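Long-range contact in hypothetical protein PH0495 (PDB 1X3L), which catalyses the ATP-dependent phosphorylation of D-glycerate to 2-phosphoglycerate: residues A[211-224]-A[240-254]. Residues are numbered along the deposited sequence; the frame is centred on the assembly and turned at random.
With EDO (1,2-ethanediol), chain F.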
ATOM      1  N   VAL A 211      12.546  -1.657  10.182  1.00 32.06           N
ATOM      2  CA  VAL A 211      12.951  -2.967   9.693  1.00 32.73           C
ATOM      3  C   VAL A 211      14.438  -2.974   9.375  1.00 33.45           C
ATOM      4  O   VAL A 211      15.044  -1.926   9.141  1.00 33.22           O
ATOM      5  CB  VAL A 211      12.168  -3.380   8.421  1.00 34.01           C
ATOM      6  CG1 VAL A 211      10.688  -3.549   8.752  1.00 35.14           C
ATOM      7  CG2 VAL A 211      12.358  -2.344   7.334  1.00 33.18           C
ATOM      8  N   LYS A 212      15.028  -4.161   9.363  1.00 33.57           N
ATOM      9  CA  LYS A 212      16.448  -4.280   9.078  1.00 35.97           C
ATOM     10  C   LYS A 212      16.806  -3.721   7.712  1.00 35.41           C
ATOM     11  O   LYS A 212      15.972  -3.667   6.809  1.00 35.24           O
ATOM     12  CB  LYS A 212      16.887  -5.746   9.158  1.00 37.70           C
ATOM     13  CG  LYS A 212      16.724  -6.367  10.540  1.00 41.42           C
ATOM     14  CD  LYS A 212      17.408  -7.730  10.629  1.00 44.74           C
ATOM     15  CE  LYS A 212      16.741  -8.757   9.726  1.00 45.32           C
ATOM     16  NZ  LYS A 212      15.303  -8.944  10.084  1.00 45.47           N
ATOM     17  N   ASP A 213      18.054  -3.287   7.585  1.00 35.93           N
ATOM     18  CA  ASP A 213      18.591  -2.761   6.337  1.00 36.28           C
ATOM     19  C   ASP A 213      19.970  -3.388   6.155  1.00 37.73           C
ATOM     20  O   ASP A 213      20.939  -2.992   6.805  1.00 38.18           O
ATOM     21  CB  ASP A 213      18.724  -1.239   6.376  1.00 35.87           C
ATOM     22  CG  ASP A 213      19.593  -0.708   5.245  1.00 38.02           C
ATOM     23  OD1 ASP A 213      19.619  -1.345   4.167  1.00 39.80           O
ATOM     24  OD2 ASP A 213      20.247   0.343   5.420  1.00 37.38           O
ATOM     25  N   PRO A 214      20.069  -4.391   5.270  1.00 38.18           N
ATOM     26  CA  PRO A 214      21.334  -5.080   5.004  1.00 38.09           C
ATOM     27  C   PRO A 214      22.399  -4.239   4.302  1.00 38.52           C
ATOM     28  O   PRO A 214      23.581  -4.562   4.379  1.00 39.78           O
ATOM     29  CB  PRO A 214      20.897  -6.285   4.170  1.00 37.36           C
ATOM     30  CG  PRO A 214      19.735  -5.744   3.408  1.00 38.71           C
ATOM     31  CD  PRO A 214      18.975  -4.975   4.473  1.00 36.64           C
ATOM     32  N   THR A 215      22.000  -3.168   3.621  1.00 38.10           N
ATOM     33  CA  THR A 215      22.980  -2.334   2.929  1.00 39.37           C
ATOM     34  C   THR A 215      23.911  -1.635   3.924  1.00 39.57           C
ATOM     35  O   THR A 215      23.573  -1.461   5.100  1.00 38.81           O
ATOM     36  CB  THR A 215      22.304  -1.280   2.025  1.00 38.57           C
ATOM     37  OG1 THR A 215      21.598  -0.329   2.828  1.00 39.10           O
ATOM     38  CG2 THR A 215      21.333  -1.961   1.068  1.00 43.23           C
ATOM     39  N   THR A 216      25.080  -1.230   3.444  1.00 38.57           N
ATOM     40  CA  THR A 216      26.078  -0.594   4.291  1.00 39.37           C
ATOM     41  C   THR A 216      26.552   0.744   3.748  1.00 40.16           C
ATOM     42  O   THR A 216      26.156   1.160   2.659  1.00 39.87           O
ATOM     43  CB  THR A 216      27.309  -1.494   4.414  1.00 40.13           C
ATOM     44  OG1 THR A 216      27.870  -1.691   3.111  1.00 39.34           O
ATOM     45  CG2 THR A 216      26.931  -2.846   4.996  1.00 39.47           C
ATOM     46  N   PHE A 217      27.408   1.410   4.520  1.00 40.22           N
ATOM     47  CA  PHE A 217      27.976   2.689   4.110  1.00 39.21           C
ATOM     48  C   PHE A 217      28.820   2.437   2.867  1.00 39.68           C
ATOM     49  O   PHE A 217      28.877   3.263   1.959  1.00 41.21           O
ATOM     50  CB  PHE A 217      28.857   3.270   5.221  1.00 35.38           C
ATOM     51  CG  PHE A 217      28.085   3.906   6.342  1.00 32.76           C
ATOM     52  CD1 PHE A 217      27.360   5.070   6.130  1.00 32.03           C
ATOM     53  CD2 PHE A 217      28.076   3.337   7.612  1.00 31.79           C
ATOM     54  CE1 PHE A 217      26.636   5.661   7.162  1.00 32.46           C
ATOM     55  CE2 PHE A 217      27.357   3.920   8.651  1.00 32.66           C
ATOM     56  CZ  PHE A 217      26.634   5.086   8.426  1.00 31.91           C
ATOM     57  N   GLU A 218      29.472   1.283   2.834  1.00 41.65           N
ATOM     58  CA  GLU A 218      30.307   0.916   1.702  1.00 44.83           C
ATOM     59  C   GLU A 218      29.439   0.776   0.449  1.00 44.83           C
ATOM     60  O   GLU A 218      29.835   1.202  -0.637  1.00 44.84           O
ATOM     61  CB  GLU A 218      31.037  -0.391   2.004  1.00 48.88           C
ATOM     62  CG  GLU A 218      32.081  -0.788   0.979  1.00 55.32           C
ATOM     63  CD  GLU A 218      33.044  -1.827   1.526  1.00 60.53           C
ATOM     64  OE1 GLU A 218      33.730  -1.523   2.530  1.00 63.98           O
ATOM     65  OE2 GLU A 218      33.116  -2.940   0.960  1.00 61.65           O
ATOM     66  N   ASP A 219      28.254   0.187   0.605  1.00 42.94           N
ATOM     67  CA  ASP A 219      27.343   0.033  -0.527  1.00 42.10           C
ATOM     68  C   ASP A 219      26.922   1.413  -1.021  1.00 41.36           C
ATOM     69  O   ASP A 219      26.846   1.656  -2.224  1.00 41.03           O
ATOM     70  CB  ASP A 219      26.091  -0.766  -0.136  1.00 40.92           C
ATOM     71  CG  ASP A 219      26.381  -2.229   0.123  1.00 43.71           C
ATOM     72  OD1 ASP A 219      27.305  -2.779  -0.514  1.00 46.73           O
ATOM     73  OD2 ASP A 219      25.674  -2.841   0.951  1.00 45.24           O
ATOM     74  N   ALA A 220      26.649   2.317  -0.084  1.00 40.67           N
ATOM     75  CA  ALA A 220      26.238   3.672  -0.432  1.00 40.47           C
ATOM     76  C   ALA A 220      27.328   4.416  -1.208  1.00 41.58           C
ATOM     77  O   ALA A 220      27.037   5.114  -2.179  1.00 41.33           O
ATOM     78  CB  ALA A 220      25.873   4.441   0.824  1.00 40.58           C
ATOM     79  N   LYS A 221      28.579   4.267  -0.783  1.00 41.78           N
ATOM     80  CA  LYS A 221      29.682   4.934  -1.463  1.00 44.85           C
ATOM     81  C   LYS A 221      29.867   4.354  -2.865  1.00 46.50           C
ATOM     82  O   LYS A 221      30.008   5.097  -3.840  1.00 46.37           O
ATOM     83  CB  LYS A 221      30.980   4.786  -0.665  1.00 44.09           C
ATOM     84  CG  LYS A 221      32.144   5.598  -1.236  1.00 45.31           C
ATOM     85  CD  LYS A 221      33.385   5.514  -0.357  1.00 45.65           C
ATOM     86  CE  LYS A 221      34.527   6.345  -0.929  1.00 45.20           C
ATOM     87  NZ  LYS A 221      35.768   6.223  -0.115  1.00 46.98           N
ATOM     88  N   ARG A 222      29.868   3.027  -2.961  1.00 49.60           N
ATOM     89  CA  ARG A 222      30.018   2.349  -4.249  1.00 51.95           C
ATOM     90  C   ARG A 222      28.997   2.891  -5.237  1.00 51.82           C
ATOM     91  O   ARG A 222      29.320   3.182  -6.390  1.00 52.80           O
ATOM     92  CB  ARG A 222      29.796   0.846  -4.091  1.00 54.16           C
ATOM     93  CG  ARG A 222      30.879   0.118  -3.323  1.00 60.50           C
ATOM     94  CD  ARG A 222      30.399  -1.270  -2.919  1.00 64.34           C
ATOM     95  NE  ARG A 222      31.460  -2.084  -2.331  1.00 66.49           N
ATOM     96  CZ  ARG A 222      31.251  -3.241  -1.712  1.00 67.61           C
ATOM     97  NH1 ARG A 222      30.018  -3.716  -1.594  1.00 68.88           N
ATOM     98  NH2 ARG A 222      32.273  -3.929  -1.223  1.00 68.45           N
ATOM     99  N   ILE A 223      27.761   3.022  -4.769  1.00 51.44           N
ATOM    100  CA  ILE A 223      26.661   3.518  -5.586  1.00 51.34           C
ATOM    101  C   ILE A 223      26.886   4.941  -6.082  1.00 53.65           C
ATOM    102  O   ILE A 223      26.708   5.222  -7.268  1.00 54.72           O
ATOM    103  CB  ILE A 223      25.328   3.461  -4.799  1.00 50.05           C
ATOM    104  CG1 ILE A 223      24.885   2.003  -4.639  1.00 48.19           C
ATOM    105  CG2 ILE A 223      24.261   4.283  -5.507  1.00 48.63           C
ATOM    106  CD1 ILE A 223      23.667   1.818  -3.757  1.00 47.03           C
ATOM    107  N   LEU A 224      27.267   5.840  -5.180  1.00 54.54           N
ATOM    108  CA  LEU A 224      27.504   7.226  -5.566  1.00 56.17           C
ATOM    109  C   LEU A 224      28.635   7.325  -6.580  1.00 56.85           C
ATOM    110  O   LEU A 224      28.584   8.139  -7.500  1.00 58.27           O
ATOM    111  CB  LEU A 224      27.825   8.080  -4.335  1.00 54.98           C
ATOM    112  CG  LEU A 224      26.651   8.325  -3.381  1.00 53.94           C
ATOM    113  CD1 LEU A 224      27.104   9.196  -2.221  1.00 54.75           C
ATOM    114  CD2 LEU A 224      25.514   8.999  -4.132  1.00 54.36           C
ATOM    115  N   HIS A 240      29.675  12.434   6.067  1.00 36.25           N
ATOM    116  CA  HIS A 240      28.929  11.536   6.934  1.00 36.32           C
ATOM    117  C   HIS A 240      29.183  10.085   6.563  1.00 35.01           C
ATOM    118  O   HIS A 240      29.295   9.224   7.433  1.00 36.13           O
ATOM    119  CB  HIS A 240      27.428  11.799   6.864  1.00 36.40           C
ATOM    120  CG  HIS A 240      26.629  10.822   7.664  1.00 38.05           C
ATOM    121  ND1 HIS A 240      26.680  10.775   9.041  1.00 37.73           N
ATOM    122  CD2 HIS A 240      25.823   9.803   7.283  1.00 36.69           C
ATOM    123  CE1 HIS A 240      25.942   9.769   9.474  1.00 38.02           C
ATOM    124  NE2 HIS A 240      25.411   9.163   8.426  1.00 38.35           N
ATOM    125  N   ILE A 241      29.267   9.819   5.265  1.00 34.57           N
ATOM    126  CA  ILE A 241      29.503   8.464   4.793  1.00 37.11           C
ATOM    127  C   ILE A 241      30.922   8.000   5.117  1.00 37.10           C
ATOM    128  O   ILE A 241      31.122   6.845   5.487  1.00 37.99           O
ATOM    129  CB  ILE A 241      29.215   8.352   3.274  1.00 36.58           C
ATOM    130  CG1 ILE A 241      27.699   8.448   3.048  1.00 37.60           C
ATOM    131  CG2 ILE A 241      29.768   7.040   2.719  1.00 36.80           C
ATOM    132  CD1 ILE A 241      27.274   8.499   1.595  1.00 39.37           C
ATOM    133  N   GLU A 242      31.901   8.893   4.982  1.00 36.81           N
ATOM    134  CA  GLU A 242      33.282   8.546   5.307  1.00 37.25           C
ATOM    135  C   GLU A 242      33.360   8.233   6.801  1.00 36.65           C
ATOM    136  O   GLU A 242      34.070   7.314   7.221  1.00 37.27           O
ATOM    137  CB  GLU A 242      34.228   9.703   4.973  1.00 39.03           C
ATOM    138  CG  GLU A 242      34.512   9.873   3.482  1.00 42.44           C
ATOM    139  CD  GLU A 242      35.179   8.649   2.881  1.00 43.46           C
ATOM    140  OE1 GLU A 242      36.124   8.121   3.504  1.00 46.47           O
ATOM    141  OE2 GLU A 242      34.770   8.218   1.785  1.00 45.30           O
ATOM    142  N   ARG A 243      32.629   9.001   7.604  1.00 35.76           N
ATOM    143  CA  ARG A 243      32.610   8.774   9.044  1.00 36.94           C
ATOM    144  C   ARG A 243      32.022   7.390   9.312  1.00 37.11           C
ATOM    145  O   ARG A 243      32.482   6.673  10.199  1.00 36.85           O
ATOM    146  CB  ARG A 243      31.769   9.833   9.756  1.00 37.50           C
ATOM    147  CG  ARG A 243      32.346  11.244   9.722  1.00 39.86           C
ATOM    148  CD  ARG A 243      31.638  12.119  10.743  1.00 41.32           C
ATOM    149  NE  ARG A 243      31.898  11.641  12.100  1.00 44.70           N
ATOM    150  CZ  ARG A 243      31.146  11.928  13.158  1.00 44.85           C
ATOM    151  NH1 ARG A 243      30.072  12.696  13.029  1.00 44.81           N
ATOM    152  NH2 ARG A 243      31.464  11.433  14.347  1.00 44.11           N
ATOM    153  N   GLY A 244      31.001   7.024   8.540  1.00 36.42           N
ATOM    154  CA  GLY A 244      30.382   5.718   8.699  1.00 35.10           C
ATOM    155  C   GLY A 244      31.366   4.619   8.342  1.00 35.44           C
ATOM    156  O   GLY A 244      31.410   3.571   8.985  1.00 33.87           O
ATOM    157  N   LEU A 245      32.163   4.860   7.308  1.00 35.62           N
ATOM    158  CA  LEU A 245      33.159   3.885   6.890  1.00 36.55           C
ATOM    159  C   LEU A 245      34.221   3.715   7.973  1.00 36.81           C
ATOM    160  O   LEU A 245      34.778   2.633   8.142  1.00 35.36           O
ATOM    161  CB  LEU A 245      33.819   4.328   5.587  1.00 37.07           C
ATOM    162  CG  LEU A 245      32.936   4.299   4.342  1.00 38.35           C
ATOM    163  CD1 LEU A 245      33.736   4.811   3.156  1.00 37.49           C
ATOM    164  CD2 LEU A 245      32.446   2.869   4.087  1.00 37.04           C
ATOM    165  N   ARG A 246      34.500   4.789   8.706  1.00 37.03           N
ATOM    166  CA  ARG A 246      35.493   4.726   9.771  1.00 36.91           C
ATOM    167  C   ARG A 246      34.887   4.140  11.043  1.00 38.98           C
ATOM    168  O   ARG A 246      35.601   3.846  12.001  1.00 38.85           O
ATOM    169  CB  ARG A 246      36.060   6.121  10.059  1.00 36.12           C
ATOM    170  CG  ARG A 246      36.999   6.655   8.986  1.00 35.91           C
ATOM    171  CD  ARG A 246      37.775   7.869   9.497  1.00 36.50           C
ATOM    172  NE  ARG A 246      36.996   9.104   9.472  1.00 35.83           N
ATOM    173  CZ  ARG A 246      36.740   9.804   8.369  1.00 37.91           C
ATOM    174  NH1 ARG A 246      37.202   9.392   7.192  1.00 36.59           N
ATOM    175  NH2 ARG A 246      36.029  10.919   8.438  1.00 39.34           N
ATOM    176  N   GLY A 247      33.566   3.974  11.051  1.00 37.83           N
ATOM    177  CA  GLY A 247      32.907   3.417  12.218  1.00 37.49           C
ATOM    178  C   GLY A 247      32.611   4.452  13.289  1.00 38.28           C
ATOM    179  O   GLY A 247      32.345   4.105  14.439  1.00 38.23           O
ATOM    180  N   GLU A 248      32.653   5.724  12.912  1.00 37.90           N
ATOM    181  CA  GLU A 248      32.386   6.815  13.848  1.00 39.23           C
ATOM    182  C   GLU A 248      30.889   7.025  14.082  1.00 40.27           C
ATOM    183  O   GLU A 248      30.483   7.603  15.091  1.00 40.20           O
ATOM    184  CB  GLU A 248      33.019   8.106  13.332  1.00 37.78           C
ATOM    185  CG  GLU A 248      34.540   8.090  13.366  1.00 37.72           C
ATOM    186  CD  GLU A 248      35.151   9.253  12.614  1.00 38.87           C
ATOM    187  OE1 GLU A 248      34.518  10.331  12.584  1.00 38.88           O
ATOM    188  OE2 GLU A 248      36.267   9.093  12.067  1.00 39.05           O
ATOM    189  N   VAL A 249      30.070   6.567  13.143  1.00 40.96           N
ATOM    190  CA  VAL A 249      28.624   6.691  13.279  1.00 42.29           C
ATOM    191  C   VAL A 249      28.000   5.311  13.098  1.00 42.07           C
ATOM    192  O   VAL A 249      28.526   4.476  12.362  1.00 42.18           O
ATOM    193  CB  VAL A 249      28.034   7.685  12.247  1.00 43.07           C
ATOM    194  CG1 VAL A 249      28.569   9.082  12.517  1.00 42.23           C
ATOM    195  CG2 VAL A 249      28.380   7.252  10.837  1.00 42.54           C
ATOM    196  N   GLU A 250      26.883   5.071  13.775  1.00 40.89           N
ATOM    197  CA  GLU A 250      26.233   3.774  13.703  1.00 39.90           C
ATOM    198  C   GLU A 250      25.673   3.436  12.332  1.00 38.29           C
ATOM    199  O   GLU A 250      25.244   4.304  11.573  1.00 38.14           O
ATOM    200  CB  GLU A 250      25.134   3.676  14.764  1.00 40.73           C
ATOM    201  CG  GLU A 250      25.661   3.861  16.188  1.00 43.56           C
ATOM    202  CD  GLU A 250      24.581   3.703  17.248  1.00 47.50           C
ATOM    203  OE1 GLU A 250      23.378   3.787  16.901  1.00 48.09           O
ATOM    204  OE2 GLU A 250      24.938   3.505  18.433  1.00 47.38           O
ATOM    205  N   GLU A 251      25.701   2.147  12.029  1.00 37.42           N
ATOM    206  CA  GLU A 251      25.206   1.615  10.771  1.00 36.45           C
ATOM    207  C   GLU A 251      23.678   1.521  10.877  1.00 35.86           C
ATOM    208  O   GLU A 251      23.119   1.713  11.961  1.00 35.03           O
ATOM    209  CB  GLU A 251      25.835   0.232  10.556  1.00 37.38           C
ATOM    210  CG  GLU A 251      25.405  -0.496   9.309  1.00 41.55           C
ATOM    211  CD  GLU A 251      25.774   0.233   8.036  1.00 41.13           C
ATOM    212  OE1 GLU A 251      26.966   0.222   7.641  1.00 38.72           O
ATOM    213  OE2 GLU A 251      24.859   0.821   7.434  1.00 41.73           O
ATOM    214  N   THR A 252      23.001   1.269   9.757  1.00 35.45           N
ATOM    215  CA  THR A 252      21.548   1.114   9.788  1.00 33.83           C
ATOM    216  C   THR A 252      21.311  -0.234  10.474  1.00 35.63           C
ATOM    217  O   THR A 252      22.230  -1.049  10.564  1.00 34.22           O
ATOM    218  CB  THR A 252      20.942   1.103   8.366  1.00 33.90           C
ATOM    219  OG1 THR A 252      21.728   0.264   7.512  1.00 32.40           O
ATOM    220  CG2 THR A 252      20.900   2.514   7.787  1.00 33.30           C
ATOM    221  N   LEU A 253      20.097  -0.468  10.966  1.00 35.70           N
ATOM    222  CA  LEU A 253      19.784  -1.712  11.665  1.00 35.34           C
ATOM    223  C   LEU A 253      20.160  -2.956  10.862  1.00 36.19           C
ATOM    224  O   LEU A 253      19.730  -3.126   9.722  1.00 35.70           O
ATOM    225  CB  LEU A 253      18.292  -1.764  12.022  1.00 34.69           C
ATOM    226  CG  LEU A 253      17.870  -3.005  12.813  1.00 33.05           C
ATOM    227  CD1 LEU A 253      18.638  -3.049  14.124  1.00 31.45           C
ATOM    228  CD2 LEU A 253      16.377  -2.986  13.073  1.00 34.83           C
ATOM    229  N   LYS A 254      20.957  -3.828  11.471  1.00 37.14           N
ATOM    230  CA  LYS A 254      21.407  -5.053  10.817  1.00 38.87           C
ATOM    231  C   LYS A 254      20.788  -6.314  11.417  1.00 40.10           C
ATOM    232  O   LYS A 254      20.622  -7.316  10.726  1.00 41.66           O
ATOM    233  CB  LYS A 254      22.938  -5.155  10.903  1.00 38.31           C
ATOM    234  CG  LYS A 254      23.687  -4.088  10.113  1.00 36.39           C
ATOM    235  CD  LYS A 254      23.660  -4.380   8.617  1.00 34.68           C
ATOM    236  CE  LYS A 254      24.164  -3.194   7.811  1.00 33.04           C
ATOM    237  NZ  LYS A 254      23.232  -2.026   7.910  1.00 33.91           N
TER
HETATM  238  C1  EDO F 504      37.315   8.715  -2.888  1.00 69.85           C
HETATM  239  O1  EDO F 504      37.319   7.440  -2.231  1.00 70.96           O
HETATM  240  C2  EDO F 504      37.283   9.837  -1.851  1.00 69.15           C
HETATM  241  O2  EDO F 504      37.287  11.111  -2.504  1.00 68.76           O
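Lys-212 lays its CD 3.2 Å from Lys-254 O, while its NZ turns to Asp-256 in a salt bridge. One residue on, Asp-213 N donates its hydrogen to Leu-253 O in a nearly straight bond (171° at the hydrogen). The Asp-213 carboxylate divides its work: OD1 accepts from Thr-215 N, closing an Asx turn, and from Thr-215 OG1, while Thr-252 OG1 reaches OD2 at 2.6 Å from above the carboxylate plane. Lys-254, bent at chi2 and chi4, curls its NZ back to Asp-213 O (2.7 Å) and Thr-215 O (2.9 Å), and forms a salt bridge with Glu-251 OE2, which His-172 also binds. An alanine in place of Lys-254 would probably leave both carbonyls without this donor and weaken the charge balance at Glu-251. Thr-216 N-caps helix 217-226 in a capping box with Asp-219. Phe-217 N bonds weakly to Glu-251 OE1 (3.4 Å); its ring enters as a knob among His-240, Ile-241, Gly-244 and Leu-245, with Gly-244 CA over one face, 3.5 Å from the centroid, Glu-251 OE2 over the other, and His-240 in an offset edge-to-face pair, planes at 73°. Lys-221, fully extended, gives NZ to the syn side of Glu-242 OE2 (2.9 Å) and to a 1,2-ethanediol, probably from the crystallisation liquor. Directed bonds thus fix the loop register, while the Phe-217 and Ile-241 knobs set how consecutive helices 217-226 and 235-246 pack.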